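Local coordinates for N6 adenine specific DNA methylase (Encephalitozoon cuniculi, PDB 3Q87), which probably transfers methyl groups from S-adenosylmethionine to the translation termination factor eRF1, acting as the catalytic subunit of the Mtq2-Trm112 complex, at residues K25-L30 with V79-F84. Residues are numbered along the deposited sequence; the frame is centred on the assembly and turned at random. Where two conformers were deposited one is given.
Sequences KIVLDL and VDVVVF
L30 and F84 meet at the C-terminal ends of two neighbouring parallel strands, 26-30 and 81-84, in the central sheet of the Rossmann-like fold of class I S-adenosylmethionine-dependent methyltransferases. CD2 of L30 reaches over one face of the F84 ring as a CH-pi contact, 3.7 Å from the ring centroid and 14° off the ring normal. The L30 branch is sent there by CG standing anti to the backbone N (chi1 -174°). F110 of helix 105-113 meets the F84 ring edge-to-face, while bound S-adenosylmethionine lies about 4 Å from the F84 side chain, which places the ring, at the end of its strand, close to the cofactor.

Two residue pairs back towards the N-termini, CB of L28 packs against CG1 of V79 at 4.0 Å; on the same face of the sheet L28 lies alongside V82, its CD2 towards CG2 in one of two deposited V82 conformers. On the other face CG1 of V27 reaches obliquely to CG2 of V83, at 3.9 Å. D29 projects from this face too, its OD2 hydrogen-bonded to the hydroxyls of T32 and T38. Between the faces runs a parallel ladder in which L28 uses both backbone polar atoms, N to V81 O at 2.7 Å and O to V83 N at 2.9 Å; L30 N continues it to V83 O.

Where the ladder begins, D80, just before strand 81-84, binds I26 of strand 26-30 through both its backbone N and its carboxylate. I26 O accepts from both V81 N and D80 N, the second bond more bent (136° at the hydrogen). The D80 carboxylate returns the grip: with CG beside the backbone N and anti to the carbonyl carbon, OD2 takes the I26 N-H through its anti lone pair in a nearly straight bond of 2.8 Å.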
loop_
_atom_site.group_PDB
_atom_site.type_symbol
_atom_site.label_atom_id
_atom_site.label_comp_id
_atom_site.label_asym_id
_atom_site.label_seq_id
_atom_site.Cartn_x
_atom_site.Cartn_y
_atom_site.Cartn_z
ATOM N N LYS B 25 -7.600 10.249 -3.153
ATOM C CA LYS B 25 -6.272 9.780 -3.509
ATOM C C LYS B 25 -6.178 8.266 -3.429
ATOM O O LYS B 25 -7.059 7.607 -2.865
ATOM C CB LYS B 25 -5.225 10.421 -2.610
ATOM C CG LYS B 25 -5.242 11.951 -2.645
ATOM C CD LYS B 25 -4.890 12.473 -4.027
ATOM C CE LYS B 25 -4.916 13.989 -4.076
ATOM N NZ LYS B 25 -6.315 14.485 -4.233
ATOM N N ILE B 26 -5.119 7.713 -4.013
ATOM C CA ILE B 26 -4.726 6.346 -3.702
ATOM C C ILE B 26 -3.611 6.461 -2.670
ATOM O O ILE B 26 -2.572 7.036 -2.944
ATOM C CB ILE B 26 -4.242 5.561 -4.943
ATOM C CG1 ILE B 26 -5.378 5.398 -5.953
ATOM C CG2 ILE B 26 -3.742 4.168 -4.537
ATOM C CD1 ILE B 26 -4.919 4.713 -7.267
ATOM N N VAL B 27 -3.856 5.958 -1.465
ATOM C CA VAL B 27 -2.945 6.194 -0.350
ATOM C C VAL B 27 -2.393 4.882 0.154
ATOM O O VAL B 27 -3.125 3.900 0.336
ATOM C CB VAL B 27 -3.650 6.891 0.840
ATOM C CG1 VAL B 27 -2.660 7.154 1.988
ATOM C CG2 VAL B 27 -4.298 8.180 0.386
ATOM N N LEU B 28 -1.089 4.862 0.367
ATOM C CA LEU B 28 -0.450 3.694 0.938
ATOM C C LEU B 28 -0.241 3.963 2.416
ATOM O O LEU B 28 0.513 4.875 2.768
ATOM C CB LEU B 28 0.899 3.449 0.265
ATOM C CG LEU B 28 1.624 2.163 0.678
ATOM C CD1 LEU B 28 0.983 0.938 0.031
ATOM C CD2 LEU B 28 3.103 2.239 0.307
ATOM N N ASP B 29 -0.929 3.199 3.265
ATOM C CA ASP B 29 -0.707 3.253 4.713
ATOM C C ASP B 29 0.391 2.239 5.027
ATOM O O ASP B 29 0.133 1.047 5.185
ATOM C CB ASP B 29 -1.991 2.896 5.476
ATOM C CG ASP B 29 -1.791 2.832 6.995
ATOM O OD1 ASP B 29 -0.723 3.275 7.496
ATOM O OD2 ASP B 29 -2.711 2.338 7.696
ATOM N N LEU B 30 1.623 2.721 5.086
ATOM C CA LEU B 30 2.789 1.873 5.271
ATOM C C LEU B 30 3.010 1.617 6.762
ATOM O O LEU B 30 3.017 2.559 7.544
ATOM C CB LEU B 30 3.999 2.596 4.675
ATOM C CG LEU B 30 5.347 1.891 4.589
ATOM C CD1 LEU B 30 5.226 0.649 3.752
ATOM C CD2 LEU B 30 6.387 2.838 3.981
ATOM N N VAL B 79 0.657 5.067 -6.827
ATOM C CA VAL B 79 0.265 5.614 -5.527
ATOM C C VAL B 79 0.425 7.123 -5.488
ATOM O O VAL B 79 1.464 7.655 -5.901
ATOM C CB VAL B 79 1.098 4.974 -4.393
ATOM C CG1 VAL B 79 0.793 5.634 -3.026
ATOM C CG2 VAL B 79 0.855 3.476 -4.364
ATOM N N ASP B 80 -0.598 7.818 -4.997
ATOM C CA ASP B 80 -0.509 9.275 -4.808
ATOM C C ASP B 80 0.228 9.697 -3.532
ATOM O O ASP B 80 1.043 10.610 -3.552
ATOM C CB ASP B 80 -1.900 9.892 -4.756
ATOM C CG ASP B 80 -2.678 9.704 -6.039
ATOM O OD1 ASP B 80 -2.180 10.101 -7.120
ATOM O OD2 ASP B 80 -3.803 9.173 -5.943
ATOM N N VAL B 81 -0.109 9.059 -2.415
ATOM C CA VAL B 81 0.416 9.452 -1.112
ATOM C C VAL B 81 0.841 8.234 -0.303
ATOM O O VAL B 81 0.173 7.186 -0.325
ATOM C CB VAL B 81 -0.676 10.184 -0.277
ATOM C CG1 VAL B 81 -0.194 10.492 1.152
ATOM C CG2 VAL B 81 -1.142 11.438 -0.989
ATOM N N VAL B 82 1.941 8.393 0.425
ATOM C CA VAL B 82 2.383 7.408 1.392
ATOM C C VAL B 82 2.342 8.010 2.804
ATOM O O VAL B 82 2.835 9.116 3.027
ATOM C CB VAL B 82 3.828 6.942 1.080
ATOM C CG1 VAL B 82 4.363 6.071 2.214
ATOM C CG2 VAL B 82 3.880 6.187 -0.261
ATOM N N VAL B 83 1.748 7.290 3.745
ATOM C CA VAL B 83 1.723 7.693 5.144
ATOM C C VAL B 83 2.466 6.624 5.939
ATOM O O VAL B 83 2.213 5.430 5.764
ATOM C CB VAL B 83 0.275 7.757 5.678
ATOM C CG1 VAL B 83 0.281 8.144 7.156
ATOM C CG2 VAL B 83 -0.569 8.724 4.841
ATOM N N PHE B 84 3.355 7.044 6.828
ATOM C CA PHE B 84 4.241 6.102 7.510
ATOM C C PHE B 84 4.565 6.536 8.934
ATOM O O PHE B 84 5.297 7.494 9.142
ATOM C CB PHE B 84 5.545 5.970 6.717
ATOM C CG PHE B 84 6.415 4.817 7.139
ATOM C CD1 PHE B 84 5.898 3.760 7.867
ATOM C CD2 PHE B 84 7.755 4.776 6.763
ATOM C CE1 PHE B 84 6.702 2.693 8.228
ATOM C CE2 PHE B 84 8.561 3.706 7.114
ATOM C CZ PHE B 84 8.043 2.671 7.846
#